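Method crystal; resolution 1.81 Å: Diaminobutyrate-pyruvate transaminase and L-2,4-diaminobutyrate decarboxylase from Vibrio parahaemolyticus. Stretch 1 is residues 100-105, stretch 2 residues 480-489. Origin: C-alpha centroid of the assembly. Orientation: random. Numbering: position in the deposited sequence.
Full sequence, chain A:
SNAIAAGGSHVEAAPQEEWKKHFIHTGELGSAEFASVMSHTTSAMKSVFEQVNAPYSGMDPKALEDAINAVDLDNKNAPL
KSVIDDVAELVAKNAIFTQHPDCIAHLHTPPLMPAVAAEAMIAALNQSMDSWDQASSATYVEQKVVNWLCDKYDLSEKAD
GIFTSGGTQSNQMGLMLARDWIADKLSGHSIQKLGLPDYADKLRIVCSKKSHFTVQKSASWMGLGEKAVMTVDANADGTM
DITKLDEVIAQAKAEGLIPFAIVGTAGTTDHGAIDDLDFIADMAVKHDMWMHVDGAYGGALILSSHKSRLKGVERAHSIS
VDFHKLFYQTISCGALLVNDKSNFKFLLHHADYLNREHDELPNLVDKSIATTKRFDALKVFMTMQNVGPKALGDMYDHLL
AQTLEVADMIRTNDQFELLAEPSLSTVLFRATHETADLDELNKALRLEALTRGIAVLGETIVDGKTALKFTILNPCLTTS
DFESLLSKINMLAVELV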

# COMPACT_ATOMS: atom_id res chain seq x y z
N HIS A 100 -14.08 13.88 14.74
CA HIS A 100 -15.21 14.71 15.08
C HIS A 100 -16.52 13.91 14.89
O HIS A 100 -16.68 13.24 13.84
N PRO A 101 -17.45 13.99 15.86
CA PRO A 101 -18.69 13.20 15.77
C PRO A 101 -19.49 13.41 14.49
O PRO A 101 -20.24 12.54 14.12
N ASP A 102 -19.37 14.57 13.86
CA ASP A 102 -20.20 14.91 12.70
C ASP A 102 -19.53 14.49 11.39
O ASP A 102 -20.04 14.71 10.31
N CYS A 103 -18.39 13.81 11.52
CA CYS A 103 -17.77 13.11 10.40
C CYS A 103 -18.24 11.64 10.39
O CYS A 103 -17.78 10.83 11.19
N ILE A 104 -19.19 11.31 9.51
CA ILE A 104 -20.00 10.11 9.71
C ILE A 104 -20.57 9.56 8.41
O ILE A 104 -21.68 9.02 8.41
N ALA A 105 -19.81 9.70 7.32
CA ALA A 105 -20.30 9.38 5.98
C ALA A 105 -19.96 7.95 5.50
O ALA A 105 -20.85 7.24 5.00
N SER A 480 -27.23 12.25 22.44
CA SER A 480 -27.24 13.70 22.25
C SER A 480 -26.39 14.11 21.03
O SER A 480 -26.66 15.13 20.40
N ASP A 481 -25.34 13.34 20.72
CA ASP A 481 -24.60 13.59 19.47
C ASP A 481 -25.51 13.47 18.25
O ASP A 481 -25.42 14.29 17.32
N PHE A 482 -26.35 12.43 18.24
CA PHE A 482 -27.23 12.13 17.12
C PHE A 482 -28.39 13.11 17.04
O PHE A 482 -28.72 13.56 15.95
N GLU A 483 -28.95 13.47 18.19
CA GLU A 483 -29.99 14.47 18.25
C GLU A 483 -29.51 15.80 17.67
O GLU A 483 -30.19 16.42 16.85
N SER A 484 -28.34 16.23 18.11
CA SER A 484 -27.73 17.44 17.57
C SER A 484 -27.36 17.34 16.07
O SER A 484 -27.50 18.35 15.35
N LEU A 485 -26.88 16.17 15.62
CA LEU A 485 -26.59 15.95 14.21
C LEU A 485 -27.86 16.08 13.35
O LEU A 485 -27.88 16.79 12.36
N LEU A 486 -28.95 15.45 13.78
CA LEU A 486 -30.24 15.58 13.06
C LEU A 486 -30.77 17.03 13.10
O LEU A 486 -31.34 17.51 12.13
N SER A 487 -30.61 17.70 14.24
CA SER A 487 -30.97 19.11 14.35
C SER A 487 -30.20 20.00 13.36
O SER A 487 -30.79 20.85 12.71
N LYS A 488 -28.88 19.77 13.24
CA LYS A 488 -27.99 20.48 12.32
C LYS A 488 -28.45 20.28 10.90
O LYS A 488 -28.46 21.23 10.12
N ILE A 489 -28.80 19.04 10.56
CA ILE A 489 -29.29 18.72 9.23
C ILE A 489 -30.65 19.37 8.93
O ILE A 489 -30.87 19.89 7.83

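A short loop packs against one side of a helix through a small contact of mixed character, in which a salt bridge and a bridging water accompany an apolar cluster, with no direct hydrogen bond between the stretches. The loop opens with a type I turn from His100 to Cys103, closed by Cys103 N to His100 O (2.9 Å). His100 (chi1 t) also accepts a hydrogen bond at ND1 from Asp102 N (3.1 Å), tying its imidazole to the turn.

Asp102, in the m rotamer, points toward the helix and is buried there. Its OD2 forms a salt bridge with Lys488 NZ at 3.4 Å, and the same oxygen lies 2.9 Å from Lys488 CE. Lys488 NZ in turn donates a weak hydrogen bond to Ser484 OG (3.1 Å), one helical turn back. A water donates to Asp102 OD1 (2.6 Å) and to Asp481 O (2.8 Å), thereby linking loop carboxylate to helix backbone; Asp102 OD1 also sits 3.4 Å from Leu485 CD1.

Ile104 (t, t) supplies the apolar part. Its CG2 meets Leu485 CD2 at 3.8 Å, while its CD1 approaches Phe482 CE1 obliquely at 3.6 Å. The CA-to-CB bond of Phe482 points away, yet its m rotamer brings the ring back to the loop. Pro101 makes a looser contact, CB to Asp481 CG, at 4.4 Å.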

# COMPACT_ATOMS: atom_id res chain seq x y z
CB HIS A 100 -15.24 16.00 14.25
CG HIS A 100 -16.21 17.01 14.80
ND1 HIS A 100 -17.57 16.95 14.56
CD2 HIS A 100 -16.02 18.06 15.63
CE1 HIS A 100 -18.18 17.92 15.23
NE2 HIS A 100 -17.25 18.63 15.86
CB PRO A 101 -19.54 13.70 16.95
CG PRO A 101 -18.61 14.53 17.80
CD PRO A 101 -17.38 14.81 17.10
CB ASP A 102 -20.58 16.41 12.74
CG ASP A 102 -21.49 16.75 13.92
OD1 ASP A 102 -22.31 15.89 14.33
OD2 ASP A 102 -21.37 17.90 14.43
CB CYS A 103 -16.26 13.21 10.49
SG CYS A 103 -15.47 12.56 8.99
CB ILE A 104 -21.17 10.42 10.75
CG1 ILE A 104 -21.64 9.13 11.42
CG2 ILE A 104 -22.30 11.18 10.10
CD1 ILE A 104 -22.50 9.30 12.72
CB ALA A 105 -19.74 10.38 4.98
CB SER A 480 -26.77 14.41 23.53
OG SER A 480 -25.48 13.93 23.87
CB ASP A 481 -23.41 12.62 19.32
CG ASP A 481 -22.28 12.92 20.34
OD1 ASP A 481 -22.06 14.10 20.66
OD2 ASP A 481 -21.62 11.98 20.82
CB PHE A 482 -27.69 10.67 17.16
CG PHE A 482 -26.63 9.72 16.67
CD1 PHE A 482 -26.34 9.63 15.31
CD2 PHE A 482 -25.86 8.98 17.58
CE1 PHE A 482 -25.33 8.79 14.82
CE2 PHE A 482 -24.81 8.11 17.10
CZ PHE A 482 -24.57 8.02 15.72
CB GLU A 483 -30.48 14.68 19.69
CG GLU A 483 -31.26 13.50 20.14
CD GLU A 483 -31.84 13.65 21.54
OE1 GLU A 483 -31.31 14.45 22.37
OE2 GLU A 483 -32.82 12.94 21.80
CB SER A 484 -26.53 17.84 18.41
OG SER A 484 -25.65 18.63 17.65
CB LEU A 485 -25.86 14.61 13.97
CG LEU A 485 -25.44 14.30 12.52
CD1 LEU A 485 -24.67 15.49 11.89
CD2 LEU A 485 -24.60 13.04 12.53
CB LEU A 486 -31.28 14.61 13.62
CG LEU A 486 -30.95 13.14 13.38
CD1 LEU A 486 -31.88 12.30 14.25
CD2 LEU A 486 -31.19 12.80 11.92
CB SER A 487 -30.75 19.62 15.77
OG SER A 487 -31.35 20.91 15.89
CB LYS A 488 -26.56 19.92 12.41
CG LYS A 488 -25.82 20.26 13.67
CD LYS A 488 -24.42 19.66 13.61
CE LYS A 488 -24.01 19.10 14.95
NZ LYS A 488 -23.52 20.12 15.89
CB ILE A 489 -29.35 17.20 8.96
CG1 ILE A 489 -27.93 16.60 9.01
CG2 ILE A 489 -30.01 16.92 7.60
CD1 ILE A 489 -27.91 15.09 9.19
O HOH W 1 -23.46 16.17 16.67